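Adhesin (Streptococcus sanguinis SK1 = NCTC 7863, PDB 6VT2) binds sialoglycans through two tandem Siglec-like modules and so probably attaches the streptococcus to sialylated host glycoproteins. Local coordinates at residues A[56-61]-A[79-84]; A[175-180]-A[192-197]. All coordinates share one frame; numbering follows the deposited sequence.

How the contacts relate
Contact 1 (56-61 with 79-84) lies in the first Siglec-like module and contact 2 (175-180 with 192-197) in the atypical Rib domain that follows it, so the two come in series along the chain. Their centres are 40 Å apart and their nearest atoms about 24 Å, without touching. Contact 1 pairs an outermost strand of its sheet with the neighbouring strand on the module that carries the first glycan; the side chain of Ile57 is about 7 Å from the bound sialic acid. Contact 2 is plain domain packing, a turn and a 3-10 segment joined at one strand pair, with the Ile192 side chain about 9 Å from a calcium ion.

Contact 1 of 2, residues A[56-61]-A[79-84]; sequences WIRYST and RVYGIV
Arg58 and Tyr81 carry the side-chain part of this pairing. CB of Arg58 makes a CH-pi contact over one face of the Tyr81 ring, 3.8 Å from the ring centroid. In Tyr81, chi1 of 64° sets CG between the backbone N and the carbonyl carbon. Tyr81 OH lies over one face of the Arg58 guanidinium, toward its rim, 3.3 Å from Arg58 CZ; the guanidinium plane is 49° from the ring. On the opposite ring face lies the guanidinium of Arg79, NH2 over the ring centre, while its NE is salt-bridged to Glu23; the ring thus lies between Arg58 CB and the Arg79 guanidinium. Arg58 N to Tyr81 O is a 2.9 Å backbone bond and Tyr81 N returns to Arg58 O; Ser60 and Arg79 are bonded the same way, and the non-hydrogen-bonded pair Tyr59-Val80 falls between. This is regular antiparallel pairing at the margin of the immunoglobulin-like sandwich of the SigLec-like domain, where 58-61 is an outermost strand and strand 76-83 lies between it and strand 21-29. Past the last bridge, water 1 joins Trp56 O (2.7 Å) to Ile83 N. Water 2 links Tyr59 O to Tyr81 OH. Among apolar contacts, Trp56 CZ3 meets Val84 CG2 at 3.9 Å, beside Ile124.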
ATOM      1  N   TRP A  56      33.651 -31.764  -4.970  1.00  8.91           N
ATOM      2  CA  TRP A  56      33.128 -30.407  -4.852  1.00  8.65           C
ATOM      3  C   TRP A  56      33.569 -29.684  -3.576  1.00  9.80           C
ATOM      4  O   TRP A  56      33.233 -28.579  -3.475  1.00 10.41           O
ATOM      5  CB  TRP A  56      31.614 -30.440  -5.054  1.00  8.63           C
ATOM      6  CG  TRP A  56      30.895 -31.455  -4.230  1.00  8.90           C
ATOM      7  CD1 TRP A  56      30.510 -32.676  -4.636  1.00  8.54           C
ATOM      8  CD2 TRP A  56      30.511 -31.331  -2.862  1.00  8.52           C
ATOM      9  NE1 TRP A  56      29.906 -33.316  -3.613  1.00 10.42           N
ATOM     10  CE2 TRP A  56      29.868 -32.526  -2.521  1.00  8.47           C
ATOM     11  CE3 TRP A  56      30.588 -30.318  -1.925  1.00  8.52           C
ATOM     12  CZ2 TRP A  56      29.329 -32.744  -1.275  1.00  9.94           C
ATOM     13  CZ3 TRP A  56      30.083 -30.547  -0.681  1.00 12.10           C
ATOM     14  CH2 TRP A  56      29.482 -31.747  -0.362  1.00 10.76           C
ATOM     15  N   ILE A  57      34.260 -30.345  -2.653  1.00 10.22           N
ATOM     16  CA  ILE A  57      34.846 -29.636  -1.529  1.00  9.28           C
ATOM     17  C   ILE A  57      36.172 -29.089  -2.028  1.00 12.83           C
ATOM     18  O   ILE A  57      37.052 -29.852  -2.434  1.00 14.44           O
ATOM     19  CB  ILE A  57      35.055 -30.553  -0.335  1.00 10.44           C
ATOM     20  CG1 ILE A  57      33.736 -31.117   0.144  1.00 13.30           C
ATOM     21  CG2 ILE A  57      35.754 -29.736   0.783  1.00 14.36           C
ATOM     22  CD1 ILE A  57      33.945 -32.130   1.339  1.00 17.66           C
ATOM     23  N   ARG A  58      36.317 -27.765  -2.031  1.00  8.93           N
ATOM     24  CA  ARG A  58      37.489 -27.095  -2.581  1.00  9.17           C
ATOM     25  C   ARG A  58      38.091 -26.232  -1.485  1.00  8.81           C
ATOM     26  O   ARG A  58      37.476 -25.939  -0.554  1.00 10.77           O
ATOM     27  CB  ARG A  58      37.034 -26.220  -3.745  1.00 16.28           C
ATOM     28  CG  ARG A  58      36.341 -27.055  -4.796  1.00 15.77           C
ATOM     29  CD  ARG A  58      35.873 -26.225  -5.949  1.00 16.76           C
ATOM     30  NE  ARG A  58      36.992 -25.632  -6.652  1.00 18.05           N
ATOM     31  CZ  ARG A  58      36.860 -24.656  -7.535  1.00 28.20           C
ATOM     32  NH1 ARG A  58      35.662 -24.213  -7.849  1.00 21.60           N
ATOM     33  NH2 ARG A  58      37.918 -24.137  -8.130  1.00 28.53           N
ATOM     34  N   TYR A  59      39.349 -25.939  -1.660  1.00  9.60           N
ATOM     35  CA  TYR A  59      39.992 -25.050  -0.720  1.00 10.97           C
ATOM     36  C   TYR A  59      41.101 -24.261  -1.375  1.00 10.32           C
ATOM     37  O   TYR A  59      41.649 -24.694  -2.312  1.00 11.87           O
ATOM     38  CB  TYR A  59      40.466 -25.723   0.562  1.00 10.62           C
ATOM     39  CG  TYR A  59      41.548 -26.729   0.362  1.00  9.84           C
ATOM     40  CD1 TYR A  59      41.282 -27.976  -0.122  1.00  9.53           C
ATOM     41  CD2 TYR A  59      42.826 -26.442   0.762  1.00 11.55           C
ATOM     42  CE1 TYR A  59      42.286 -28.907  -0.275  1.00 10.25           C
ATOM     43  CE2 TYR A  59      43.833 -27.359   0.626  1.00 11.36           C
ATOM     44  CZ  TYR A  59      43.565 -28.603   0.125  1.00 11.80           C
ATOM     45  OH  TYR A  59      44.598 -29.472   0.038  1.00 15.33           O
ATOM     46  N   SER A  60      41.401 -23.139  -0.765  1.00 11.18           N
ATOM     47  CA  SER A  60      42.457 -22.278  -1.299  1.00 11.56           C
ATOM     48  C   SER A  60      43.066 -21.473  -0.170  1.00 13.04           C
ATOM     49  O   SER A  60      42.399 -21.103   0.707  1.00 11.75           O
ATOM     50  CB  SER A  60      41.921 -21.383  -2.357  1.00 13.60           C
ATOM     51  OG  SER A  60      41.012 -20.496  -1.819  1.00 16.92           O
ATOM     52  N   THR A  61      44.352 -21.228  -0.259  1.00 12.22           N
ATOM     53  CA  THR A  61      44.989 -20.377   0.714  1.00 10.93           C
ATOM     54  C   THR A  61      45.872 -19.360  -0.004  1.00 16.74           C
ATOM     55  O   THR A  61      46.837 -19.735  -0.549  1.00 16.48           O
ATOM     56  CB  THR A  61      45.889 -21.179   1.615  1.00 12.44           C
ATOM     57  OG1 THR A  61      45.151 -22.261   2.148  1.00 11.76           O
ATOM     58  CG2 THR A  61      46.440 -20.317   2.736  1.00 14.41           C
ATOM     59  N   ARG A  79      40.432 -20.681   2.659  1.00  9.18           N
ATOM     60  CA  ARG A  79      39.018 -20.715   2.332  1.00  9.90           C
ATOM     61  C   ARG A  79      38.637 -22.157   1.988  1.00 10.00           C
ATOM     62  O   ARG A  79      39.270 -22.719   1.189  1.00 10.62           O
ATOM     63  CB  ARG A  79      38.789 -19.840   1.117  1.00 10.78           C
ATOM     64  CG  ARG A  79      37.317 -19.713   0.729  1.00 11.21           C
ATOM     65  CD  ARG A  79      37.266 -19.135  -0.670  1.00 14.92           C
ATOM     66  NE  ARG A  79      35.894 -18.938  -1.041  1.00 17.68           N
ATOM     67  CZ  ARG A  79      35.445 -19.021  -2.249  1.00 16.06           C
ATOM     68  NH1 ARG A  79      34.155 -18.871  -2.458  1.00 21.84           N
ATOM     69  NH2 ARG A  79      36.252 -19.220  -3.241  1.00 16.56           N
ATOM     70  N   VAL A  80      37.591 -22.685   2.601  1.00  8.84           N
ATOM     71  CA  VAL A  80      37.050 -24.013   2.231  1.00  8.77           C
ATOM     72  C   VAL A  80      35.662 -23.711   1.671  1.00  8.76           C
ATOM     73  O   VAL A  80      34.979 -23.001   2.261  1.00  9.24           O
ATOM     74  CB  VAL A  80      37.014 -24.959   3.434  1.00  8.70           C
ATOM     75  CG1 VAL A  80      36.527 -26.327   3.023  1.00 10.28           C
ATOM     76  CG2 VAL A  80      38.382 -25.086   4.080  1.00 10.10           C
ATOM     77  N   TYR A  81      35.367 -24.191   0.486  1.00  8.76           N
ATOM     78  CA  TYR A  81      34.149 -23.740  -0.215  1.00  9.66           C
ATOM     79  C   TYR A  81      33.761 -24.773  -1.259  1.00 10.87           C
ATOM     80  O   TYR A  81      34.460 -25.630  -1.562  1.00  9.16           O
ATOM     81  CB  TYR A  81      34.450 -22.399  -0.913  1.00 10.03           C
ATOM     82  CG  TYR A  81      35.486 -22.478  -2.005  1.00 11.49           C
ATOM     83  CD1 TYR A  81      36.837 -22.582  -1.739  1.00 10.41           C
ATOM     84  CD2 TYR A  81      35.104 -22.475  -3.319  1.00 14.78           C
ATOM     85  CE1 TYR A  81      37.758 -22.710  -2.757  1.00 13.96           C
ATOM     86  CE2 TYR A  81      35.996 -22.618  -4.346  1.00 13.36           C
ATOM     87  CZ  TYR A  81      37.337 -22.688  -4.077  1.00 19.02           C
ATOM     88  OH  TYR A  81      38.187 -22.802  -5.124  1.00 19.95           O
ATOM     89  N   GLY A  82      32.597 -24.542  -1.815  1.00 10.36           N
ATOM     90  CA  GLY A  82      32.131 -25.350  -2.915  1.00 10.82           C
ATOM     91  C   GLY A  82      30.654 -25.143  -3.118  1.00  9.94           C
ATOM     92  O   GLY A  82      30.086 -24.298  -2.544  1.00 12.38           O
ATOM     93  N   ILE A  83      30.120 -25.914  -4.030  1.00  9.86           N
ATOM     94  CA  ILE A  83      28.684 -25.951  -4.325  1.00  8.69           C
ATOM     95  C   ILE A  83      28.227 -27.383  -4.069  1.00  8.64           C
ATOM     96  O   ILE A  83      28.744 -28.316  -4.701  1.00 10.12           O
ATOM     97  CB  ILE A  83      28.412 -25.524  -5.772  1.00 10.79           C
ATOM     98  CG1 ILE A  83      28.863 -24.089  -5.954  1.00 15.74           C
ATOM     99  CG2 ILE A  83      26.947 -25.747  -6.063  1.00 12.20           C
ATOM    100  CD1 ILE A  83      28.922 -23.730  -7.436  1.00 18.66           C
ATOM    101  N   VAL A  84      27.280 -27.556  -3.144  1.00  8.81           N
ATOM    102  CA  VAL A  84      26.728 -28.901  -2.922  1.00  8.55           C
ATOM    103  C   VAL A  84      25.870 -29.265  -4.108  1.00  8.57           C
ATOM    104  O   VAL A  84      24.993 -28.484  -4.445  1.00  8.60           O
ATOM    105  CB  VAL A  84      25.895 -28.961  -1.654  1.00  8.80           C
ATOM    106  CG1 VAL A  84      25.349 -30.361  -1.410  1.00  8.98           C
ATOM    107  CG2 VAL A  84      26.789 -28.446  -0.462  1.00 11.11           C
TER
HETATM  108  O   HOH W   1      32.289 -27.089  -5.567  1.00 12.75           O
HETATM  109  O   HOH W   2      40.495 -24.112  -4.890  1.00 19.60           O
HETATM  110  O   HOH W   3      39.295 -19.339  -3.718  1.00 24.38           O

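Contact 2 of 2, residues A[175-180]-A[192-197]; sequences SENGTV and IAAAQT
Thr197 holds OG1 between its backbone N and carbonyl carbon (chi1 64°), which brings the hydroxyl to Gly178 O; Thr179, with OG1 anti to its own carbonyl carbon (chi1 -58°), turns its hydroxyl to the Ala194 side. The Thr197 OG1 to Gly178 O bond is short, 2.6 Å, and the donor stands above the carbonyl plane, 44° out of it. Thr179 OG1 donates to Asn177 OD1 at 2.8 Å and accepts a hydrogen bond from water 4, which in turn accepts from Ala194 N at 2.9 Å. The same Asn177 OD1 accepts from Thr179 N, from the same face of its plane, and so forms an Asx turn. That turn overlaps the end of the type I beta turn from Ser175 to Gly178 within the atypical Rib domain, where the loop leads from strand 171-174 into strand 180-183. Gly178 has a positive phi, where a side chain would be jammed against the preceding carbonyl. Just beyond, Val180 and Ile192 form an antiparallel hydrogen-bonded pair: Val180 N meets Ile192 O at 2.8 Å, almost straight at hydrogen, and Ile192 N returns to Val180 O. Their CB atoms are 4.0 Å apart, and both side chains rest on Val159 of helix 149-162. Val180 CG2 also meets Thr197 CG2 at 3.9 Å, with Val155 of that helix touching both residues.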
ATOM      1  N   SER A 175      -3.448 -25.771  -3.868  1.00 18.35           N
ATOM      2  CA  SER A 175      -4.395 -26.853  -4.048  1.00 17.38           C
ATOM      3  C   SER A 175      -5.810 -26.301  -4.159  1.00 19.97           C
ATOM      4  O   SER A 175      -6.046 -25.087  -4.050  1.00 18.81           O
ATOM      5  CB  SER A 175      -4.343 -27.824  -2.880  1.00 21.56           C
ATOM      6  OG  SER A 175      -4.946 -27.255  -1.728  1.00 18.51           O
ATOM      7  N   GLU A 176      -6.760 -27.232  -4.300  0.59 21.80           N
ATOM      8  CA  GLU A 176      -8.158 -26.867  -4.466  0.59 21.90           C
ATOM      9  C   GLU A 176      -8.712 -26.086  -3.289  0.59 21.01           C
ATOM     10  O   GLU A 176      -9.692 -25.353  -3.473  0.59 21.91           O
ATOM     11  CB  GLU A 176      -8.986 -28.140  -4.696  0.59 22.61           C
ATOM     12  CG  GLU A 176      -8.627 -28.898  -5.976  0.59 33.18           C
ATOM     13  CD  GLU A 176      -7.342 -29.736  -5.861  0.59 32.89           C
ATOM     14  OE1 GLU A 176      -6.617 -29.624  -4.851  0.59 32.50           O
ATOM     15  OE2 GLU A 176      -7.060 -30.515  -6.793  0.59 43.28           O
ATOM     16  N   ASN A 177      -8.132 -26.232  -2.097  1.00 15.57           N
ATOM     17  CA  ASN A 177      -8.596 -25.572  -0.886  1.00 18.43           C
ATOM     18  C   ASN A 177      -7.644 -24.492  -0.395  1.00 12.72           C
ATOM     19  O   ASN A 177      -7.785 -24.009   0.742  1.00 15.27           O
ATOM     20  CB  ASN A 177      -8.852 -26.600   0.218  1.00 23.04           C
ATOM     21  CG  ASN A 177      -7.584 -27.177   0.791  1.00 21.51           C
ATOM     22  OD1 ASN A 177      -6.515 -26.954   0.276  1.00 17.79           O
ATOM     23  ND2 ASN A 177      -7.704 -27.880   1.885  1.00 29.80           N
ATOM     24  N   GLY A 178      -6.681 -24.091  -1.232  1.00 16.56           N
ATOM     25  CA  GLY A 178      -5.794 -23.024  -0.835  1.00 16.17           C
ATOM     26  C   GLY A 178      -4.512 -23.424  -0.112  1.00 13.24           C
ATOM     27  O   GLY A 178      -3.746 -22.534   0.263  1.00 15.23           O
ATOM     28  N   THR A 179      -4.242 -24.721   0.043  1.00 12.23           N
ATOM     29  CA  THR A 179      -2.991 -25.158   0.624  1.00 14.12           C
ATOM     30  C   THR A 179      -1.872 -24.813  -0.337  1.00 11.77           C
ATOM     31  O   THR A 179      -1.917 -25.179  -1.516  1.00 15.77           O
ATOM     32  CB  THR A 179      -3.003 -26.651   0.859  1.00 17.18           C
ATOM     33  OG1 THR A 179      -4.077 -27.032   1.715  1.00 17.42           O
ATOM     34  CG2 THR A 179      -1.700 -27.073   1.560  1.00 15.47           C
ATOM     35  N   VAL A 180      -0.824 -24.174   0.184  1.00 12.58           N
ATOM     36  CA  VAL A 180       0.254 -23.723  -0.666  1.00 13.66           C
ATOM     37  C   VAL A 180       1.451 -24.626  -0.454  1.00 13.61           C
ATOM     38  O   VAL A 180       1.869 -24.868   0.679  1.00 15.71           O
ATOM     39  CB  VAL A 180       0.615 -22.274  -0.365  1.00 16.05           C
ATOM     40  CG1 VAL A 180       1.948 -21.910  -1.118  1.00 14.93           C
ATOM     41  CG2 VAL A 180      -0.485 -21.356  -0.808  1.00 15.54           C
ATOM     42  N   ILE A 192       2.094 -24.070   3.347  1.00 14.84           N
ATOM     43  CA  ILE A 192       1.314 -23.090   4.091  1.00 17.73           C
ATOM     44  C   ILE A 192      -0.125 -23.574   4.072  1.00 14.11           C
ATOM     45  O   ILE A 192      -0.697 -23.763   2.998  1.00 16.30           O
ATOM     46  CB  ILE A 192       1.443 -21.693   3.491  1.00 17.09           C
ATOM     47  CG1 ILE A 192       2.902 -21.274   3.357  1.00 20.22           C
ATOM     48  CG2 ILE A 192       0.729 -20.678   4.423  1.00 19.78           C
ATOM     49  CD1 ILE A 192       3.034 -19.905   2.777  1.00 18.01           C
ATOM     50  N   ALA A 193      -0.688 -23.825   5.256  1.00 15.48           N
ATOM     51  CA  ALA A 193      -1.998 -24.441   5.365  1.00 16.44           C
ATOM     52  C   ALA A 193      -3.061 -23.484   4.888  1.00 16.20           C
ATOM     53  O   ALA A 193      -2.928 -22.255   5.021  1.00 15.60           O
ATOM     54  CB  ALA A 193      -2.306 -24.826   6.803  1.00 23.12           C
ATOM     55  N   ALA A 194      -4.111 -24.093   4.344  1.00 15.72           N
ATOM     56  CA  ALA A 194      -5.261 -23.349   3.822  1.00 20.50           C
ATOM     57  C   ALA A 194      -5.818 -22.359   4.827  1.00 20.80           C
ATOM     58  O   ALA A 194      -6.228 -21.263   4.453  1.00 16.72           O
ATOM     59  CB  ALA A 194      -6.351 -24.316   3.400  1.00 19.11           C
ATOM     60  N   ALA A 195      -5.801 -22.702   6.108  1.00 20.77           N
ATOM     61  CA  ALA A 195      -6.294 -21.770   7.121  1.00 18.33           C
ATOM     62  C   ALA A 195      -5.510 -20.473   7.117  1.00 29.81           C
ATOM     63  O   ALA A 195      -6.034 -19.413   7.501  1.00 23.17           O
ATOM     64  CB  ALA A 195      -6.235 -22.437   8.501  1.00 28.23           C
ATOM     65  N   GLN A 196      -4.253 -20.511   6.682  1.00 19.77           N
ATOM     66  CA  GLN A 196      -3.458 -19.299   6.644  1.00 18.48           C
ATOM     67  C   GLN A 196      -3.433 -18.639   5.273  1.00 17.14           C
ATOM     68  O   GLN A 196      -2.719 -17.658   5.088  1.00 22.64           O
ATOM     69  CB  GLN A 196      -2.020 -19.606   7.089  1.00 21.58           C
ATOM     70  CG  GLN A 196      -1.845 -19.714   8.566  1.00 32.86           C
ATOM     71  CD  GLN A 196      -2.608 -20.845   9.173  1.00 35.69           C
ATOM     72  OE1 GLN A 196      -2.350 -22.024   8.882  1.00 33.73           O
ATOM     73  NE2 GLN A 196      -3.573 -20.507  10.026  1.00 37.76           N
ATOM     74  N   THR A 197      -4.178 -19.146   4.289  1.00 16.60           N
ATOM     75  CA  THR A 197      -4.149 -18.533   2.983  1.00 18.93           C
ATOM     76  C   THR A 197      -5.499 -18.025   2.517  1.00 17.90           C
ATOM     77  O   THR A 197      -5.530 -17.041   1.787  1.00 18.72           O
ATOM     78  CB  THR A 197      -3.607 -19.503   1.934  1.00 16.55           C
ATOM     79  OG1 THR A 197      -4.488 -20.609   1.822  1.00 15.46           O
ATOM     80  CG2 THR A 197      -2.228 -20.025   2.388  1.00 19.26           C
TER
HETATM   81  O   HOH W   4      -4.065 -26.979   4.327  1.00 19.77           O